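Local coordinates for protein cadherin-related family member 2 (Homo sapiens, PDB 5CZR) that forms calcium-dependent heterophilic adhesion complexes with CDHR5 on adjacent microvilli and thereby controls microvillar packing at the apical surface of epithelial cells, at residues N101-Q106 with A129-M134; G121-S126 with N163-L168; V140-E145 with F158-N163; E184-D189 with Q201-V206. All coordinates share one frame; numbering follows the deposited sequence.

Contact 1 (N101-Q106 with A129-M134). With CA (calcium ion), chain H; CA (calcium ion), chain G.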
# COMPACT_ATOMS: atom_id res chain seq x y z
N ASN A 101 0.77 1.76 -2.17
CA ASN A 101 2.12 1.38 -2.48
C ASN A 101 2.18 0.25 -3.50
O ASN A 101 1.27 -0.60 -3.62
CB ASN A 101 2.82 0.93 -1.21
CG ASN A 101 3.04 2.06 -0.24
OD1 ASN A 101 4.03 2.76 -0.34
ND2 ASN A 101 2.09 2.29 0.65
N ALA A 102 3.27 0.27 -4.25
CA ALA A 102 3.53 -0.73 -5.27
C ALA A 102 4.63 -1.67 -4.76
O ALA A 102 5.45 -1.28 -3.94
CB ALA A 102 3.99 -0.03 -6.55
N PRO A 103 4.70 -2.89 -5.29
CA PRO A 103 5.87 -3.68 -4.99
C PRO A 103 7.19 -3.04 -5.49
O PRO A 103 7.23 -2.46 -6.56
CB PRO A 103 5.61 -4.99 -5.71
CG PRO A 103 4.12 -5.04 -5.86
CD PRO A 103 3.73 -3.62 -6.12
N VAL A 104 8.25 -3.17 -4.68
CA VAL A 104 9.57 -2.60 -4.97
C VAL A 104 10.58 -3.78 -4.92
O VAL A 104 10.69 -4.49 -3.93
CB VAL A 104 9.94 -1.51 -3.91
CG1 VAL A 104 11.39 -1.00 -4.08
CG2 VAL A 104 8.97 -0.33 -3.95
N PHE A 105 11.35 -3.93 -5.99
CA PHE A 105 12.39 -4.93 -6.06
C PHE A 105 13.57 -4.55 -5.18
O PHE A 105 13.99 -3.40 -5.16
CB PHE A 105 12.84 -5.15 -7.51
CG PHE A 105 11.94 -6.05 -8.28
CD1 PHE A 105 12.04 -7.41 -8.15
CD2 PHE A 105 10.95 -5.52 -9.11
CE1 PHE A 105 11.18 -8.26 -8.80
CE2 PHE A 105 10.08 -6.37 -9.78
CZ PHE A 105 10.20 -7.75 -9.64
N GLN A 106 14.05 -5.53 -4.39
CA GLN A 106 15.10 -5.29 -3.41
C GLN A 106 16.49 -5.37 -4.04
O GLN A 106 17.35 -4.54 -3.76
CB GLN A 106 14.99 -6.29 -2.25
CG GLN A 106 13.68 -6.23 -1.48
CD GLN A 106 13.35 -4.82 -0.94
OE1 GLN A 106 13.86 -4.43 0.10
NE2 GLN A 106 12.48 -4.09 -1.64
N ALA A 129 10.47 -8.84 -4.41
CA ALA A 129 9.83 -7.53 -4.33
C ALA A 129 8.95 -7.46 -3.09
O ALA A 129 8.28 -8.40 -2.76
CB ALA A 129 9.00 -7.29 -5.56
N VAL A 130 8.97 -6.31 -2.44
CA VAL A 130 8.19 -6.09 -1.23
C VAL A 130 7.20 -4.92 -1.38
O VAL A 130 7.51 -3.89 -1.99
CB VAL A 130 9.13 -5.85 -0.03
CG1 VAL A 130 8.32 -5.61 1.24
CG2 VAL A 130 10.00 -7.07 0.14
N ASP A 131 6.00 -5.11 -0.86
CA ASP A 131 4.94 -4.10 -0.90
C ASP A 131 4.52 -3.81 0.53
O ASP A 131 4.14 -4.71 1.26
CB ASP A 131 3.77 -4.68 -1.68
CG ASP A 131 2.69 -3.66 -1.97
OD1 ASP A 131 2.12 -3.07 -1.03
OD2 ASP A 131 2.33 -3.53 -3.16
N LYS A 132 4.57 -2.54 0.92
CA LYS A 132 4.26 -2.12 2.29
C LYS A 132 2.82 -2.31 2.77
O LYS A 132 2.57 -2.35 3.97
CB LYS A 132 4.58 -0.64 2.45
CG LYS A 132 6.05 -0.32 2.35
CD LYS A 132 6.25 1.17 2.09
CE LYS A 132 7.73 1.50 1.96
NZ LYS A 132 7.87 2.97 2.12
N ASP A 133 1.88 -2.39 1.85
CA ASP A 133 0.48 -2.42 2.23
C ASP A 133 0.12 -3.71 2.94
O ASP A 133 0.89 -4.65 2.92
CB ASP A 133 -0.41 -2.17 1.01
CG ASP A 133 -0.18 -0.79 0.40
OD1 ASP A 133 -0.13 0.20 1.16
OD2 ASP A 133 -0.02 -0.68 -0.83
N MET A 134 -1.02 -3.71 3.62
CA MET A 134 -1.55 -4.87 4.36
C MET A 134 -2.43 -5.77 3.47
O MET A 134 -2.97 -5.33 2.47
CB MET A 134 -2.38 -4.38 5.56
CG MET A 134 -1.60 -3.57 6.60
SD MET A 134 -0.24 -4.54 7.33
CE MET A 134 0.37 -3.38 8.53
CA CA H . 0.23 -2.32 -2.65
CA CA G . -1.31 1.75 2.33
O HOH W 1 6.11 -0.61 -1.24

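Contact 2 (G121-S126 with N163-L168)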
# COMPACT_ATOMS: atom_id res chain seq x y z
N GLY A 121 14.55 -27.53 -14.84
CA GLY A 121 14.12 -27.54 -13.47
C GLY A 121 15.08 -26.79 -12.56
O GLY A 121 14.69 -26.43 -11.42
N SER A 122 16.28 -26.49 -13.04
CA SER A 122 17.24 -25.77 -12.20
C SER A 122 16.77 -24.35 -11.83
O SER A 122 16.24 -23.65 -12.68
CB SER A 122 18.61 -25.65 -12.86
OG SER A 122 19.14 -26.91 -13.14
N VAL A 123 17.02 -23.94 -10.57
CA VAL A 123 16.90 -22.54 -10.21
C VAL A 123 18.03 -21.73 -10.84
O VAL A 123 19.19 -22.06 -10.67
CB VAL A 123 16.90 -22.34 -8.68
CG1 VAL A 123 16.91 -20.85 -8.31
CG2 VAL A 123 15.66 -22.98 -8.06
N VAL A 124 17.69 -20.67 -11.57
CA VAL A 124 18.71 -19.87 -12.27
C VAL A 124 18.98 -18.53 -11.60
O VAL A 124 20.06 -17.98 -11.72
CB VAL A 124 18.48 -19.72 -13.77
CG1 VAL A 124 18.40 -21.07 -14.47
CG2 VAL A 124 17.30 -18.88 -14.15
N PHE A 125 17.96 -17.96 -10.96
CA PHE A 125 18.07 -16.67 -10.31
C PHE A 125 16.93 -16.55 -9.33
O PHE A 125 15.92 -17.23 -9.47
CB PHE A 125 17.99 -15.51 -11.36
CG PHE A 125 18.69 -14.26 -10.93
CD1 PHE A 125 20.07 -14.20 -10.92
CD2 PHE A 125 17.96 -13.15 -10.51
CE1 PHE A 125 20.72 -13.03 -10.54
CE2 PHE A 125 18.61 -11.99 -10.11
CZ PHE A 125 19.99 -11.93 -10.14
N SER A 126 17.06 -15.59 -8.43
CA SER A 126 16.04 -15.32 -7.48
C SER A 126 15.82 -13.80 -7.33
O SER A 126 16.77 -13.05 -7.18
CB SER A 126 16.50 -15.92 -6.15
OG SER A 126 15.67 -15.42 -5.15
N ASN A 163 7.55 -17.61 -4.95
CA ASN A 163 8.59 -17.05 -4.03
C ASN A 163 9.68 -16.22 -4.75
O ASN A 163 10.71 -15.94 -4.17
CB ASN A 163 9.26 -18.18 -3.25
CG ASN A 163 10.14 -19.07 -4.12
OD1 ASN A 163 10.13 -19.02 -5.37
ND2 ASN A 163 10.87 -19.92 -3.48
N GLY A 164 9.50 -15.93 -6.03
CA GLY A 164 10.48 -15.14 -6.79
C GLY A 164 11.66 -15.90 -7.43
O GLY A 164 12.51 -15.27 -8.06
N SER A 165 11.71 -17.23 -7.29
CA SER A 165 12.73 -18.01 -7.96
C SER A 165 12.37 -18.20 -9.41
O SER A 165 11.23 -18.51 -9.75
CB SER A 165 12.96 -19.37 -7.29
OG SER A 165 13.58 -19.15 -6.04
N ILE A 166 13.35 -17.98 -10.27
CA ILE A 166 13.19 -18.23 -11.67
C ILE A 166 13.83 -19.59 -11.95
O ILE A 166 14.98 -19.82 -11.64
CB ILE A 166 13.86 -17.10 -12.48
CG1 ILE A 166 13.10 -15.82 -12.24
CG2 ILE A 166 13.92 -17.42 -13.97
CD1 ILE A 166 13.91 -14.59 -12.56
N VAL A 167 13.08 -20.43 -12.65
CA VAL A 167 13.54 -21.76 -13.01
C VAL A 167 13.69 -21.95 -14.53
O VAL A 167 12.93 -21.38 -15.34
CB VAL A 167 12.64 -22.89 -12.43
CG1 VAL A 167 12.71 -22.86 -10.93
CG2 VAL A 167 11.21 -22.80 -12.92
N LEU A 168 14.64 -22.80 -14.89
CA LEU A 168 14.79 -23.21 -16.27
C LEU A 168 13.68 -24.19 -16.63
O LEU A 168 13.48 -25.20 -15.96
CB LEU A 168 16.16 -23.83 -16.48
CG LEU A 168 16.47 -24.23 -17.92
CD1 LEU A 168 16.53 -22.98 -18.79
CD2 LEU A 168 17.77 -25.03 -17.99

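Contact 3 (V140-E145 with F158-N163)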
# COMPACT_ATOMS: atom_id res chain seq x y z
N VAL A 140 2.47 -10.05 -3.11
CA VAL A 140 3.17 -9.85 -4.35
C VAL A 140 3.02 -11.11 -5.24
O VAL A 140 3.22 -12.23 -4.78
CB VAL A 140 4.64 -9.57 -4.06
CG1 VAL A 140 5.45 -9.52 -5.36
CG2 VAL A 140 4.76 -8.25 -3.33
N VAL A 141 2.68 -10.90 -6.50
CA VAL A 141 2.85 -11.91 -7.53
C VAL A 141 3.83 -11.48 -8.62
O VAL A 141 3.84 -10.31 -9.04
CB VAL A 141 1.52 -12.32 -8.18
CG1 VAL A 141 0.59 -12.85 -7.11
CG2 VAL A 141 0.90 -11.17 -8.97
N TYR A 142 4.61 -12.43 -9.09
CA TYR A 142 5.70 -12.15 -10.04
C TYR A 142 5.34 -12.63 -11.44
O TYR A 142 4.58 -13.57 -11.59
CB TYR A 142 6.97 -12.88 -9.58
CG TYR A 142 7.49 -12.50 -8.24
CD1 TYR A 142 8.27 -11.36 -8.08
CD2 TYR A 142 7.20 -13.25 -7.11
CE1 TYR A 142 8.77 -11.00 -6.84
CE2 TYR A 142 7.68 -12.89 -5.86
CZ TYR A 142 8.48 -11.77 -5.73
OH TYR A 142 8.98 -11.40 -4.50
N SER A 143 5.88 -11.99 -12.45
CA SER A 143 5.63 -12.37 -13.78
C SER A 143 6.83 -12.17 -14.65
O SER A 143 7.57 -11.20 -14.46
CB SER A 143 4.62 -11.40 -14.38
OG SER A 143 3.33 -11.70 -13.97
N ILE A 144 6.94 -13.01 -15.67
CA ILE A 144 7.87 -12.74 -16.77
C ILE A 144 7.08 -12.07 -17.89
O ILE A 144 6.20 -12.67 -18.44
CB ILE A 144 8.53 -14.03 -17.26
CG1 ILE A 144 9.41 -14.63 -16.17
CG2 ILE A 144 9.38 -13.72 -18.47
CD1 ILE A 144 9.89 -16.05 -16.43
N GLU A 145 7.35 -10.81 -18.15
CA GLU A 145 6.54 -10.02 -19.07
C GLU A 145 7.00 -10.19 -20.48
O GLU A 145 6.22 -10.09 -21.41
CB GLU A 145 6.60 -8.53 -18.71
CG GLU A 145 5.78 -8.15 -17.49
CD GLU A 145 4.31 -8.45 -17.68
OE1 GLU A 145 3.69 -7.87 -18.60
OE2 GLU A 145 3.79 -9.28 -16.92
N PHE A 158 11.64 -20.11 -19.42
CA PHE A 158 11.81 -19.76 -18.03
C PHE A 158 10.45 -19.63 -17.38
O PHE A 158 9.48 -19.32 -18.04
CB PHE A 158 12.59 -18.46 -17.89
CG PHE A 158 13.96 -18.51 -18.49
CD1 PHE A 158 15.00 -19.05 -17.78
CD2 PHE A 158 14.18 -18.06 -19.77
CE1 PHE A 158 16.27 -19.13 -18.31
CE2 PHE A 158 15.45 -18.08 -20.32
CZ PHE A 158 16.49 -18.65 -19.60
N ARG A 159 10.40 -19.93 -16.09
CA ARG A 159 9.20 -19.76 -15.34
C ARG A 159 9.59 -19.10 -14.05
O ARG A 159 10.68 -19.35 -13.52
CB ARG A 159 8.47 -21.11 -15.26
CG ARG A 159 7.40 -21.23 -14.20
CD ARG A 159 7.13 -22.66 -13.76
NE ARG A 159 5.88 -22.79 -12.97
CZ ARG A 159 5.45 -23.91 -12.39
NH1 ARG A 159 4.31 -23.90 -11.71
NH2 ARG A 159 6.15 -25.02 -12.47
N ILE A 160 8.76 -18.19 -13.56
CA ILE A 160 9.01 -17.60 -12.23
C ILE A 160 8.00 -18.14 -11.23
O ILE A 160 6.82 -18.16 -11.53
CB ILE A 160 9.02 -16.06 -12.28
CG1 ILE A 160 9.50 -15.49 -10.97
CG2 ILE A 160 7.65 -15.48 -12.67
CD1 ILE A 160 10.01 -14.07 -11.07
N LEU A 161 8.47 -18.58 -10.07
CA LEU A 161 7.60 -19.18 -9.05
C LEU A 161 7.14 -18.12 -8.03
O LEU A 161 7.65 -17.02 -8.06
CB LEU A 161 8.35 -20.31 -8.31
CG LEU A 161 9.00 -21.38 -9.18
CD1 LEU A 161 9.64 -22.46 -8.31
CD2 LEU A 161 7.98 -22.01 -10.11
N ALA A 162 6.18 -18.48 -7.18
CA ALA A 162 5.52 -17.53 -6.26
C ALA A 162 6.46 -16.93 -5.25
O ALA A 162 6.21 -15.86 -4.73
CB ALA A 162 4.36 -18.20 -5.54
N ASN A 163 7.55 -17.61 -4.95
CA ASN A 163 8.59 -17.05 -4.03
C ASN A 163 9.68 -16.22 -4.75
O ASN A 163 10.71 -15.94 -4.17
CB ASN A 163 9.26 -18.18 -3.25
CG ASN A 163 10.14 -19.07 -4.12
OD1 ASN A 163 10.13 -19.02 -5.37
ND2 ASN A 163 10.87 -19.92 -3.48
O HOH W 2 3.59 -14.80 -5.41

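Contact 4 (E184-D189 with Q201-V206). With CA (calcium ion), chain H.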
# COMPACT_ATOMS: atom_id res chain seq x y z
N GLU A 184 12.26 -9.59 -18.86
CA GLU A 184 11.64 -8.46 -18.24
C GLU A 184 10.70 -9.01 -17.19
O GLU A 184 9.86 -9.84 -17.49
CB GLU A 184 10.88 -7.61 -19.25
CG GLU A 184 10.32 -6.34 -18.63
CD GLU A 184 9.40 -5.57 -19.55
OE1 GLU A 184 9.66 -5.54 -20.76
OE2 GLU A 184 8.39 -5.02 -19.08
N LEU A 185 10.87 -8.56 -15.95
CA LEU A 185 10.06 -9.05 -14.84
C LEU A 185 9.21 -7.92 -14.29
O LEU A 185 9.62 -6.74 -14.28
CB LEU A 185 10.96 -9.62 -13.73
CG LEU A 185 12.05 -10.60 -14.17
CD1 LEU A 185 13.03 -10.85 -13.05
CD2 LEU A 185 11.45 -11.90 -14.69
N LYS A 186 8.07 -8.30 -13.77
CA LYS A 186 7.17 -7.37 -13.10
C LYS A 186 6.68 -8.03 -11.79
O LYS A 186 6.58 -9.27 -11.68
CB LYS A 186 6.00 -7.09 -14.01
CG LYS A 186 5.21 -5.86 -13.65
CD LYS A 186 4.00 -5.52 -14.58
CE LYS A 186 3.86 -3.99 -14.86
NZ LYS A 186 2.64 -3.56 -15.61
N ALA A 187 6.41 -7.19 -10.79
CA ALA A 187 5.75 -7.61 -9.58
C ALA A 187 4.52 -6.73 -9.35
O ALA A 187 4.63 -5.51 -9.39
CB ALA A 187 6.72 -7.48 -8.40
N CYS A 188 3.39 -7.35 -9.04
CA CYS A 188 2.14 -6.63 -8.78
C CYS A 188 1.53 -7.11 -7.46
O CYS A 188 1.77 -8.26 -7.05
CB CYS A 188 1.13 -6.83 -9.93
SG CYS A 188 1.70 -6.31 -11.58
N ASP A 189 0.71 -6.28 -6.81
CA ASP A 189 -0.04 -6.75 -5.64
C ASP A 189 -1.30 -7.42 -6.13
O ASP A 189 -1.56 -7.40 -7.32
CB ASP A 189 -0.29 -5.66 -4.58
CG ASP A 189 -0.99 -4.43 -5.12
OD1 ASP A 189 -1.96 -4.56 -5.93
OD2 ASP A 189 -0.60 -3.31 -4.75
N GLN A 201 -1.55 -2.39 -7.97
CA GLN A 201 -0.28 -1.66 -8.15
C GLN A 201 0.80 -2.57 -8.64
O GLN A 201 0.91 -3.70 -8.17
CB GLN A 201 0.20 -1.01 -6.84
CG GLN A 201 -0.83 -0.12 -6.17
CD GLN A 201 -0.82 1.31 -6.72
OE1 GLN A 201 -0.20 1.59 -7.73
NE2 GLN A 201 -1.51 2.21 -6.03
N CYS A 202 1.61 -2.09 -9.58
CA CYS A 202 2.67 -2.89 -10.17
C CYS A 202 3.98 -2.15 -10.04
O CYS A 202 4.00 -0.93 -10.10
CB CYS A 202 2.38 -3.22 -11.65
SG CYS A 202 0.96 -4.33 -11.88
N SER A 203 5.06 -2.89 -9.84
CA SER A 203 6.40 -2.31 -9.85
C SER A 203 6.76 -1.70 -11.19
O SER A 203 6.18 -2.03 -12.22
CB SER A 203 7.45 -3.40 -9.57
OG SER A 203 7.59 -4.28 -10.67
N LEU A 204 7.80 -0.88 -11.16
CA LEU A 204 8.60 -0.63 -12.35
C LEU A 204 9.14 -1.96 -12.91
O LEU A 204 9.33 -2.93 -12.17
CB LEU A 204 9.79 0.25 -11.97
CG LEU A 204 9.48 1.67 -11.45
CD1 LEU A 204 10.61 2.17 -10.55
CD2 LEU A 204 9.22 2.63 -12.62
N PRO A 205 9.33 -2.04 -14.24
CA PRO A 205 9.92 -3.24 -14.81
C PRO A 205 11.40 -3.40 -14.42
O PRO A 205 12.10 -2.40 -14.25
CB PRO A 205 9.81 -3.01 -16.30
CG PRO A 205 9.80 -1.50 -16.44
CD PRO A 205 9.05 -1.00 -15.25
N VAL A 206 11.83 -4.66 -14.23
CA VAL A 206 13.24 -4.97 -14.04
C VAL A 206 13.68 -5.96 -15.11
O VAL A 206 12.87 -6.76 -15.59
CB VAL A 206 13.59 -5.50 -12.62
CG1 VAL A 206 13.24 -4.44 -11.55
CG2 VAL A 206 12.87 -6.79 -12.32
CA CA H . 0.23 -2.32 -2.65

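Contact 1 (N101-Q106 with A129-M134)
The calcium-binding linker between the first two cadherin repeats ends here, where Asn101 closes the linker's DXNDN motif and meets Asp133 of the DXD motif carried by 129-134. Two hydrogen bonds join the pair. Asn101 N reaches the syn lone pair of Asp133 OD2 at 2.9 Å, while Asn101 ND2, with its partner nearly in its own amide plane, meets OD1 at 3.1 Å from above the carboxylate plane. This grip helps to fix the carboxylate where it bridges two calcium ions, OD1 at 2.3 Å from one and OD2 at 2.5 Å from the other. The second ion also takes Asn101 O at 2.2 Å and both oxygens of Asp131, a bidentate carboxylate whose OD1 in turn accepts Asp133 N in an Asx turn. Asn99, Ala137 and Asp189 complete that site.

Beyond the metal, 101-106 runs on as the A strand of the second repeat, antiparallel to the B strand. Val104 and Val130 form a hydrogen-bonded pair, each N donating to the other's O. Val104 O also accepts Gln106 NE2 at 2.9 Å, from the face of the carbonyl plane opposite Val130 N, because the glutamine chain bends back at chi2 (-55°). On the inner side of the sheet, Ala129 CB sits over the Phe105 ring in a CH-pi contact, 4.0 Å from the centroid, and Pro103 CB packs beside the same methyl.

Contact 2 (G121-S126 with N163-L168)
Val124 and Ile166 meet at a classic beta bulge in the antiparallel pairing of strand 123-130 with strand 165-168. Val124 and Phe125 both face Ile166: Val124 N gives its hydrogen to Ile166 O in a nearly straight bond (175°), and Phe125 O takes the hydrogen of Ile166 N. At the bulge the Val124 side chain reaches its neighbours with its two methyls. Its CB stands 4.1 Å from Ile166 O, and there the chain forks. With chi1 at -58°, CG1 lies anti to the carbonyl carbon and reaches Leu168 CB at 4.1 Å, whereas CG2 takes the crowded position between N and C, coming 3.5 Å from Ile166 O and 3.7 Å from Ile166 CG2. Both encounters, with Ile166 and with Leu168, are made at about a right angle.

On the face opposite Phe125 and Ile166, Val123 CG2 touches Val167 CG1 at 4.1 Å. Before the bulge, Leu168 N donates to Ser122 O and Gly121 N to Leu168 O, while Ser122 OG turns to Pro119 O. At the far end Asn163 OD1 accepts Ser165 N in an Asx turn that leads into the strand.

Strand 165-168 is thus held between 123-130 and 158-160, bonded on its second side through Val167 to Arg159. Ile166 points across the sandwich to Leu183 and Leu185 of strand 180-189 and to Leu208 of strand 206-213.

Contact 3 (V140-E145 with F158-N163)
Strands 140-145 and 158-160 run antiparallel, their directions 158° apart, but their axes come no closer than 6.7 Å and side chains, without direct backbone bonds, join them. They are edge strands of the two sheets of the cadherin beta sandwich, and the contact closes one flank of the second repeat. Ile160 carries it from one side. Its CG1 lies anti to the backbone N (chi1 -171°), which extends CD1 across to Tyr142 CB at 3.6 Å, the two side chains meeting at about a right angle. On the other branch, Ile160 CG2 packs against Ile144 CG1 at 4.0 Å. The same methyl also lies against Tyr142 O.

Ile144 reaches farther along the strand: its CD1 rests 3.9 Å from Phe158 CB and beside Phe158 O. The Tyr142 ring lies past Ile160 and takes Ala162 O at its edge, in the ring plane, 3.5 Å from CE2. Val140 CG1 leans on a face of this ring, and Tyr142 OH is hydrogen-bonded to Ala129 N of strand 123-130, tying the edge of one sheet to the other.

Beyond the end of strand 158-160, where the chains still run close, one water bridges two backbone carbonyls, donating to Val140 O at 2.7 Å and to Ala162 O at 2.9 Å.

Contact 4 (E184-D189 with Q201-V206)
The side chains of Asp189 and Gln201 run side by side, the carboxylate plane turned 84° from that of the more distant amide. Gln201 backs one face of the carboxylate: its N donates to Asp189 OD1 at 3.0 Å from above the plane, and its CB presses on OD2 from the same side. The calcium ion binds OD2 at 2.5 Å, displaced toward the other face. Asp189 CG stands between the backbone N and C (chi1 55°), which swings the carboxylate toward Gln201 and the metal together. The Gln201 amide is turned to the linker, where NE2 is hydrogen-bonded to Asn99 O. Asp189 N closes the pairing by donating to Gln201 O.

One residue back, the disulfide Cys188-Cys202 links the segments covalently, SG to SG 2.1 Å with a torsion of 104°. Lys186 lays its CE against Cys202 CB at 3.6 Å. In the Greek-key sandwich of the cadherin repeat, 184-189 is the end of the F strand and 201-206 the approach to the G strand, and the antiparallel pairing between them is interrupted. Ser203 N donates to Ala187 O, but the return bond uses a side chain: Ala187 N gives its hydrogen to Ser203 OG at 3.1 Å, and that hydroxyl donates to Leu204 O. Regular pairing resumes at Leu185 and Val206, which exchange two backbone bonds. Leu185 CB meets Val206 CG2 at 3.7 Å on the face they share. Glu184 lies alongside Pro205, with OE2 nearest its CB.

How the contacts relate
Contacts 1 and 4 share one calcium ion at the membrane-distal end of the second cadherin repeat: their centres are about 10 Å apart, and Asp131 OD2 and Asp189 OD2, 3.3 Å from each other, both bind it. Contact 2, its centre about 20 Å from that of contact 1, uses the other end of strand 123-130, so one sheet spans from the metal site to the far part of the repeat. Contact 3 is nested within the chain loop closed by contact 2, their centres about 9 Å apart, and shares Asn163 with it. Contact 3 joins contact 4 by backbone pairing, Val141 N to Cys188 O at 2.8 Å. Across the sandwich, Ile166 CD1 meets Leu185 CD1 at 3.9 Å, linking contacts 2 and 4.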